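Putative alpha/beta hydrolase (Desulfitobacterium hafniense, PDB 4RPC) is a putative alpha/beta-hydrolase whose natural substrate is not established, and which probably cleaves it with a serine nucleophile. Local coordinates at residues L13-E18 against R48-I53; A91-S96 against L117-Q122; G98-V103 against G121-M126. One frame throughout, in Å; residues are numbered along the deposited sequence.

Interaction 1 of 3, residues L13-E18 against R48-I53; sequences LHRMGE and RYCLLI
His14 and Ile53 exchange two backbone hydrogen bonds between Leu13-Glu18 and Arg48-Ile53, the shorter running from Ile53 N to His14 O at 2.8 Å, and Met16 and Leu51 exchange another two. Beyond them Glu18 N bonds to Tyr49 O at 2.9 Å. The strand axes lie 158° apart, so the pairing is antiparallel, with Arg15 opposite Leu52 at a non-hydrogen-bonded position.

One side-chain polar contact is added. The Arg15 chain runs extended from CG, which is anti to the backbone N (chi1 -180°), and brings NE to Cys50 SG at 3.5 Å; the sulfur lies near the guanidinium edge, 19° out of its plane. NH2 of the same group bonds to the carbonyl of Pro19. An alanine in place of Cys50 would probably leave Arg15 NE without its sulfur acceptor and the guanidinium freer to turn about its bond to Pro19.

Apolar contacts occupy both faces. Arg15 CG lies alongside Leu52 CD2 at 3.9 Å. On the other face CG of Met16, a selenomethionine, lies 3.4 Å from Ile53 CD1, shorter than usual and doubtful, since the Met16 torsions are far from staggered. His14 turns its ring edge to Ile53 O, CD2 being 3.4 Å away; its NE2 bonds to Glu55 and its ring stacks with Trp34. Strand 13-17, outermost within this chain, is antiparallel to 50-54 in an otherwise parallel sheet, consistent with the single antiparallel strand of the alpha/beta-hydrolase fold.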
loop_
_atom_site.group_PDB
_atom_site.type_symbol
_atom_site.label_atom_id
_atom_site.label_comp_id
_atom_site.label_asym_id
_atom_site.label_seq_id
_atom_site.Cartn_x
_atom_site.Cartn_y
_atom_site.Cartn_z
ATOM N N LEU A 13 13.986 -6.827 2.682
ATOM C CA LEU A 13 13.829 -5.415 2.962
ATOM C C LEU A 13 15.002 -4.641 2.416
ATOM O O LEU A 13 16.127 -4.837 2.844
ATOM C CB LEU A 13 13.775 -5.202 4.471
ATOM C CG LEU A 13 13.535 -3.766 4.923
ATOM C CD1 LEU A 13 12.119 -3.322 4.640
ATOM C CD2 LEU A 13 13.806 -3.662 6.401
ATOM N N HIS A 14 14.724 -3.769 1.467
ATOM C CA HIS A 14 15.745 -3.014 0.762
ATOM C C HIS A 14 15.917 -1.729 1.457
ATOM O O HIS A 14 14.951 -1.169 1.935
ATOM C CB HIS A 14 15.307 -2.687 -0.642
ATOM C CG HIS A 14 15.092 -3.883 -1.501
ATOM N ND1 HIS A 14 16.085 -4.421 -2.288
ATOM C CD2 HIS A 14 13.998 -4.641 -1.700
ATOM C CE1 HIS A 14 15.605 -5.460 -2.941
ATOM N NE2 HIS A 14 14.341 -5.615 -2.598
ATOM N N ARG A 15 17.148 -1.233 1.480
ATOM C CA ARG A 15 17.458 -0.040 2.259
ATOM C C ARG A 15 18.192 0.950 1.380
ATOM O O ARG A 15 19.160 0.611 0.758
ATOM C CB ARG A 15 18.264 -0.418 3.506
ATOM C CG ARG A 15 18.642 0.752 4.410
ATOM C CD ARG A 15 19.412 0.262 5.638
ATOM N NE ARG A 15 19.436 1.243 6.731
ATOM C CZ ARG A 15 19.968 1.022 7.945
ATOM N NH1 ARG A 15 20.538 -0.161 8.222
ATOM N NH2 ARG A 15 19.936 1.973 8.890
HETATM N N MSE A 16 17.690 2.164 1.317
HETATM C CA MSE A 16 18.294 3.227 0.533
HETATM C C MSE A 16 18.319 4.518 1.337
HETATM O O MSE A 16 17.843 4.588 2.479
HETATM C CB MSE A 16 17.574 3.483 -0.797
HETATM C CG MSE A 16 16.489 2.481 -1.179
HETATM SE SE MSE A 16 16.887 1.577 -2.872
HETATM C CE MSE A 16 18.345 2.622 -3.691
ATOM N N GLY A 17 18.918 5.542 0.744
ATOM C CA GLY A 17 19.044 6.860 1.385
ATOM C C GLY A 17 20.003 6.932 2.539
ATOM O O GLY A 17 20.954 6.195 2.590
ATOM N N GLU A 18 19.755 7.851 3.466
ATOM C CA GLU A 18 20.659 8.099 4.576
ATOM C C GLU A 18 20.399 7.139 5.746
ATOM O O GLU A 18 19.388 7.303 6.453
ATOM C CB GLU A 18 20.498 9.553 5.047
ATOM C CG GLU A 18 21.375 10.534 4.322
ATOM C CD GLU A 18 22.839 10.098 4.339
ATOM O OE1 GLU A 18 23.378 9.815 5.452
ATOM O OE2 GLU A 18 23.407 9.974 3.229
ATOM N N ARG A 48 18.057 12.642 2.611
ATOM C CA ARG A 48 17.798 12.912 3.987
ATOM C C ARG A 48 17.235 11.698 4.774
ATOM O O ARG A 48 17.585 11.463 5.938
ATOM C CB ARG A 48 16.861 14.106 4.016
ATOM C CG ARG A 48 16.000 14.200 5.247
ATOM C CD ARG A 48 16.780 14.670 6.468
ATOM N NE ARG A 48 15.860 15.375 7.371
ATOM C CZ ARG A 48 15.982 15.450 8.693
ATOM N NH1 ARG A 48 17.008 14.867 9.340
ATOM N NH2 ARG A 48 15.049 16.107 9.371
ATOM N N TYR A 49 16.379 10.916 4.141
ATOM C CA TYR A 49 15.729 9.824 4.834
ATOM C C TYR A 49 16.328 8.470 4.610
ATOM O O TYR A 49 16.885 8.190 3.547
ATOM C CB TYR A 49 14.251 9.799 4.445
ATOM C CG TYR A 49 13.630 11.108 4.841
ATOM C CD1 TYR A 49 13.254 11.311 6.138
ATOM C CD2 TYR A 49 13.505 12.151 3.931
ATOM C CE1 TYR A 49 12.726 12.511 6.546
ATOM C CE2 TYR A 49 12.969 13.365 4.327
ATOM C CZ TYR A 49 12.585 13.536 5.639
ATOM O OH TYR A 49 12.071 14.711 6.087
ATOM N N CYS A 50 16.173 7.630 5.638
ATOM C CA CYS A 50 16.413 6.231 5.511
ATOM C C CYS A 50 15.143 5.558 4.944
ATOM O O CYS A 50 14.163 5.463 5.630
ATOM C CB CYS A 50 16.738 5.624 6.857
ATOM S SG CYS A 50 17.096 3.869 6.687
ATOM N N LEU A 51 15.188 5.126 3.685
ATOM C CA LEU A 51 14.066 4.507 3.022
ATOM C C LEU A 51 14.204 3.023 3.190
ATOM O O LEU A 51 15.230 2.443 2.866
ATOM C CB LEU A 51 14.034 4.849 1.509
ATOM C CG LEU A 51 13.673 6.273 1.051
ATOM C CD1 LEU A 51 12.762 6.995 2.040
ATOM C CD2 LEU A 51 14.885 7.116 0.744
ATOM N N LEU A 52 13.167 2.414 3.693
ATOM C CA LEU A 52 13.084 0.980 3.772
ATOM C C LEU A 52 11.920 0.458 2.941
ATOM O O LEU A 52 10.759 0.823 3.191
ATOM C CB LEU A 52 12.876 0.633 5.242
ATOM C CG LEU A 52 13.872 1.288 6.220
ATOM C CD1 LEU A 52 13.313 1.325 7.644
ATOM C CD2 LEU A 52 15.169 0.515 6.143
ATOM N N ILE A 53 12.201 -0.432 1.997
ATOM C CA ILE A 53 11.223 -0.870 1.040
ATOM C C ILE A 53 11.116 -2.387 0.990
ATOM O O ILE A 53 11.986 -3.058 0.473
ATOM C CB ILE A 53 11.518 -0.343 -0.381
ATOM C CG1 ILE A 53 11.957 1.159 -0.362
ATOM C CG2 ILE A 53 10.316 -0.517 -1.269
ATOM C CD1 ILE A 53 13.417 1.354 -0.222
#

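Interaction 2 of 3, residues A91-S96 against L117-Q122; sequences AIYGVS and LLDGGQ
Tyr93 OH donates to Asp119 OD2 over 2.5 Å, the shortest polar bond between Ala91-Ser96 and Leu117-Gln122. The two strands belong to a beta-alpha-beta unit of the alpha/beta-hydrolase fold and run parallel. The carboxylate oxygen sits at the ring edge, in the plane of the tyrosine, but is approached on its anti side, 26° out of the carboxylate plane. The ring and carboxylate planes are 75° apart. With Tyr93 CG anti to its backbone N (chi1 169°), the ring starts out across Leu117, whose CB lies 4.0 Å from Tyr93 CD1, and ends at Asp119. Ile252 of helix 249-259 touches both Tyr93 and Asp119.

Four main-chain bonds pair the strands; Leu117 N to Ile92 O, at 2.7 Å, is the shortest of them. The last, Ser96 N to Asp119 O, reaches into the turn after the strand. There Ser96 adopts a positive phi, as in the strained turn of a GxSxG nucleophile elbow, consistent with Ser96 being the nucleophile; its OG also makes a weak hydrogen bond to His241. Gln122 NE2 donates to Ser96 OG at 3.3 Å, with that oxygen close to the amide plane of the glutamine.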
loop_
_atom_site.group_PDB
_atom_site.type_symbol
_atom_site.label_atom_id
_atom_site.label_comp_id
_atom_site.label_asym_id
_atom_site.label_seq_id
_atom_site.Cartn_x
_atom_site.Cartn_y
_atom_site.Cartn_z
ATOM N N ALA A 91 7.449 7.395 9.371
ATOM C CA ALA A 91 6.273 7.238 8.494
ATOM C C ALA A 91 6.283 5.926 7.705
ATOM O O ALA A 91 7.310 5.535 7.175
ATOM C CB ALA A 91 6.217 8.388 7.503
ATOM N N ILE A 92 5.120 5.319 7.577
ATOM C CA ILE A 92 4.853 4.282 6.613
ATOM C C ILE A 92 3.857 4.787 5.562
ATOM O O ILE A 92 2.760 5.274 5.914
ATOM C CB ILE A 92 4.244 3.044 7.275
ATOM C CG1 ILE A 92 5.004 2.680 8.556
ATOM C CG2 ILE A 92 4.317 1.859 6.325
ATOM C CD1 ILE A 92 4.436 1.418 9.162
ATOM N N TYR A 93 4.264 4.738 4.296
ATOM C CA TYR A 93 3.362 4.956 3.217
ATOM C C TYR A 93 3.024 3.572 2.694
ATOM O O TYR A 93 3.900 2.741 2.503
ATOM C CB TYR A 93 3.976 5.851 2.138
ATOM C CG TYR A 93 3.152 5.867 0.890
ATOM C CD1 TYR A 93 2.130 6.771 0.713
ATOM C CD2 TYR A 93 3.350 4.897 -0.095
ATOM C CE1 TYR A 93 1.358 6.759 -0.429
ATOM C CE2 TYR A 93 2.581 4.885 -1.232
ATOM C CZ TYR A 93 1.575 5.815 -1.388
ATOM O OH TYR A 93 0.848 5.768 -2.558
ATOM N N GLY A 94 1.752 3.283 2.537
ATOM C CA GLY A 94 1.378 2.037 1.958
ATOM C C GLY A 94 0.300 2.244 0.960
ATOM O O GLY A 94 -0.654 3.008 1.198
ATOM N N VAL A 95 0.463 1.600 -0.188
ATOM C CA VAL A 95 -0.521 1.720 -1.234
ATOM C C VAL A 95 -1.240 0.406 -1.350
ATOM O O VAL A 95 -0.623 -0.653 -1.437
ATOM C CB VAL A 95 0.085 2.176 -2.594
ATOM C CG1 VAL A 95 1.100 1.178 -3.110
ATOM C CG2 VAL A 95 -1.035 2.369 -3.633
ATOM N N SER A 96 -2.563 0.496 -1.314
ATOM C CA SER A 96 -3.462 -0.628 -1.496
ATOM C C SER A 96 -3.247 -1.664 -0.404
ATOM O O SER A 96 -3.321 -1.331 0.781
ATOM C CB SER A 96 -3.266 -1.192 -2.925
ATOM O OG SER A 96 -4.469 -1.821 -3.378
ATOM N N LEU A 117 0.616 6.865 6.325
ATOM C CA LEU A 117 0.023 7.475 5.141
ATOM C C LEU A 117 -0.604 6.375 4.337
ATOM O O LEU A 117 0.118 5.495 3.799
ATOM C CB LEU A 117 1.067 8.149 4.285
ATOM C CG LEU A 117 1.564 9.522 4.704
ATOM C CD1 LEU A 117 2.355 9.444 5.973
ATOM C CD2 LEU A 117 2.339 10.208 3.581
ATOM N N LEU A 118 -1.905 6.420 4.216
ATOM C CA LEU A 118 -2.619 5.308 3.669
ATOM C C LEU A 118 -3.264 5.709 2.398
ATOM O O LEU A 118 -4.126 6.587 2.396
ATOM C CB LEU A 118 -3.647 4.809 4.686
ATOM C CG LEU A 118 -3.100 4.519 6.060
ATOM C CD1 LEU A 118 -4.219 4.197 7.058
ATOM C CD2 LEU A 118 -2.089 3.364 5.997
ATOM N N ASP A 119 -2.834 5.080 1.302
ATOM C CA ASP A 119 -3.299 5.450 -0.025
ATOM C C ASP A 119 -4.087 4.265 -0.559
ATOM O O ASP A 119 -3.500 3.219 -0.781
ATOM C CB ASP A 119 -2.045 5.788 -0.897
ATOM C CG ASP A 119 -2.345 6.543 -2.248
ATOM O OD1 ASP A 119 -3.535 6.667 -2.679
ATOM O OD2 ASP A 119 -1.343 7.012 -2.907
ATOM N N GLY A 120 -5.408 4.411 -0.769
ATOM C CA GLY A 120 -6.238 3.362 -1.364
ATOM C C GLY A 120 -6.352 2.055 -0.598
ATOM O O GLY A 120 -6.443 0.958 -1.184
ATOM N N GLY A 121 -6.425 2.187 0.708
ATOM C CA GLY A 121 -6.612 1.075 1.594
ATOM C C GLY A 121 -8.035 0.603 1.556
ATOM O O GLY A 121 -8.957 1.409 1.326
ATOM N N GLN A 122 -8.190 -0.700 1.762
ATOM C CA GLN A 122 -9.463 -1.397 1.696
ATOM C C GLN A 122 -9.383 -2.336 2.901
ATOM O O GLN A 122 -8.441 -3.076 3.004
ATOM C CB GLN A 122 -9.607 -2.143 0.323
ATOM C CG GLN A 122 -8.652 -3.358 0.000
ATOM C CD GLN A 122 -7.214 -3.060 -0.645
ATOM O OE1 GLN A 122 -6.243 -3.851 -0.439
ATOM N NE2 GLN A 122 -7.085 -1.940 -1.434
HETATM O O HOH W 1 -5.533 -1.976 2.144
#

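Interaction 3 of 3, residues G98-V103 against G121-M126; sequences GASVAV and GQYEGM
Tyr123 fills the close-packed part of the contact, its ring pointing at helix 97-108, with its edge to Ala99 O. Tyr123 OH reaches the methyl of Ala99, 3.5 Å from CB, and Tyr123 CE1 approaches Val103 CG2 at 4.0 Å, where the two side chains cross obliquely. Gly121 CA lies 3.9 Å from Ala99 CB, and a side chain at Gly121 would run into the tyrosine hydroxyl, so the bare glycine suits this course of the loop. Leu118 of strand 112-119 touches Ala99, Val103 and Tyr123, closing the apolar part.

In fold terms, the helix following the probable nucleophile elbow is packed here against the loop that leaves the next strand of the alpha/beta-hydrolase sheet.

The other side is looser and bridged by water. Ser100 OG is anti to the carbonyl carbon (chi1 -63°), which places it toward the loop, where two waters meet it. The first donates to this hydroxyl and accepts from Gln122 N at 3.0 Å. The second takes a bond from Ser100 OG and donates to Gln122 O at 2.8 Å. Ser100 OG itself stands 3.7 Å from Tyr123 CD1.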
loop_
_atom_site.group_PDB
_atom_site.type_symbol
_atom_site.label_atom_id
_atom_site.label_comp_id
_atom_site.label_asym_id
_atom_site.label_seq_id
_atom_site.Cartn_x
_atom_site.Cartn_y
_atom_site.Cartn_z
ATOM N N GLY A 98 -0.643 -2.588 0.672
ATOM C CA GLY A 98 0.442 -2.116 1.457
ATOM C C GLY A 98 -0.066 -1.221 2.582
ATOM O O GLY A 98 0.597 -1.116 3.592
ATOM N N ALA A 99 -1.242 -0.596 2.412
ATOM C CA ALA A 99 -1.801 0.234 3.482
ATOM C C ALA A 99 -2.314 -0.655 4.617
ATOM O O ALA A 99 -2.358 -0.247 5.764
ATOM C CB ALA A 99 -2.949 1.084 2.957
ATOM N N SER A 100 -2.773 -1.861 4.271
ATOM C CA SER A 100 -3.266 -2.785 5.287
ATOM C C SER A 100 -2.097 -3.310 6.067
ATOM O O SER A 100 -2.188 -3.426 7.263
ATOM C CB SER A 100 -4.031 -3.974 4.677
ATOM O OG SER A 100 -5.137 -3.502 4.021
ATOM N N VAL A 101 -1.009 -3.605 5.398
ATOM C CA VAL A 101 0.231 -4.015 6.090
ATOM C C VAL A 101 0.734 -2.863 7.033
ATOM O O VAL A 101 1.167 -3.102 8.165
ATOM C CB VAL A 101 1.306 -4.403 5.109
ATOM C CG1 VAL A 101 2.625 -4.718 5.835
ATOM C CG2 VAL A 101 0.867 -5.596 4.281
ATOM N N ALA A 102 0.658 -1.626 6.569
ATOM C CA ALA A 102 1.091 -0.484 7.389
ATOM C C ALA A 102 0.246 -0.399 8.672
ATOM O O ALA A 102 0.784 -0.284 9.746
ATOM C CB ALA A 102 0.951 0.799 6.608
ATOM N N VAL A 103 -1.086 -0.496 8.538
ATOM C CA VAL A 103 -1.969 -0.391 9.673
ATOM C C VAL A 103 -1.673 -1.500 10.638
ATOM O O VAL A 103 -1.540 -1.297 11.831
ATOM C CB VAL A 103 -3.445 -0.409 9.238
ATOM C CG1 VAL A 103 -4.378 -0.457 10.443
ATOM C CG2 VAL A 103 -3.751 0.827 8.440
ATOM N N GLY A 121 -6.425 2.187 0.708
ATOM C CA GLY A 121 -6.612 1.075 1.594
ATOM C C GLY A 121 -8.035 0.603 1.556
ATOM O O GLY A 121 -8.957 1.409 1.326
ATOM N N GLN A 122 -8.190 -0.700 1.762
ATOM C CA GLN A 122 -9.463 -1.397 1.696
ATOM C C GLN A 122 -9.383 -2.336 2.901
ATOM O O GLN A 122 -8.441 -3.076 3.004
ATOM C CB GLN A 122 -9.607 -2.143 0.323
ATOM C CG GLN A 122 -8.652 -3.358 0.000
ATOM C CD GLN A 122 -7.214 -3.060 -0.645
ATOM O OE1 GLN A 122 -6.243 -3.851 -0.439
ATOM N NE2 GLN A 122 -7.085 -1.940 -1.434
ATOM N N TYR A 123 -10.300 -2.235 3.865
ATOM C CA TYR A 123 -10.119 -2.948 5.153
ATOM C C TYR A 123 -11.343 -3.714 5.638
ATOM O O TYR A 123 -11.423 -4.103 6.808
ATOM C CB TYR A 123 -9.695 -1.986 6.262
ATOM C CG TYR A 123 -8.666 -0.968 5.854
ATOM C CD1 TYR A 123 -7.271 -1.232 5.965
ATOM C CD2 TYR A 123 -9.063 0.265 5.377
ATOM C CE1 TYR A 123 -6.319 -0.288 5.597
ATOM C CE2 TYR A 123 -8.107 1.194 4.974
ATOM C CZ TYR A 123 -6.742 0.909 5.100
ATOM O OH TYR A 123 -5.848 1.880 4.712
ATOM N N GLU A 124 -12.254 -3.985 4.735
ATOM C CA GLU A 124 -13.562 -4.538 5.098
ATOM C C GLU A 124 -13.479 -5.981 5.660
ATOM O O GLU A 124 -13.980 -6.289 6.773
ATOM C CB GLU A 124 -14.457 -4.501 3.866
ATOM C CG GLU A 124 -15.848 -5.053 4.076
ATOM C CD GLU A 124 -16.675 -4.159 4.979
ATOM O OE1 GLU A 124 -17.171 -3.100 4.504
ATOM O OE2 GLU A 124 -16.810 -4.511 6.168
ATOM N N GLY A 125 -12.883 -6.865 4.885
ATOM C CA GLY A 125 -12.832 -8.257 5.226
ATOM C C GLY A 125 -13.964 -9.047 4.609
ATOM O O GLY A 125 -15.013 -9.118 5.154
HETATM N N MSE A 126 -13.732 -9.645 3.465
HETATM C CA MSE A 126 -14.777 -10.238 2.692
HETATM C C MSE A 126 -15.188 -11.641 3.035
HETATM O O MSE A 126 -16.044 -12.153 2.363
HETATM C CB MSE A 126 -14.369 -10.343 1.260
HETATM C CG MSE A 126 -13.430 -9.303 0.778
HETATM SE SE MSE A 126 -14.165 -8.711 -0.882
HETATM C CE MSE A 126 -15.030 -7.331 0.189
HETATM O O HOH W 1 -5.533 -1.976 2.144
HETATM O O HOH W 2 -6.755 -5.256 3.168
#

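Interactions 2 and 3 adjoin, their centres about 8 Å apart, and share Gly121 and Gln122. They pack directly: Gly94 O lies 3.5 Å from Ala99 CB, and the apolar pair Ile92 CG2 and Ala102 CB is 3.5 Å apart. A single water joins them as well, since the one that Gln122 N binds donates to both Ser96 O and Ser100 OG. Between them they hold the residues of the probable nucleophile elbow, with Ser96 a candidate member of a triad with His241 and Glu213. Interaction 1 belongs to the same sheet but lies at its outer edge, its centre about 17 Å from that of interaction 2 and about 23 Å from that of interaction 3, touching neither.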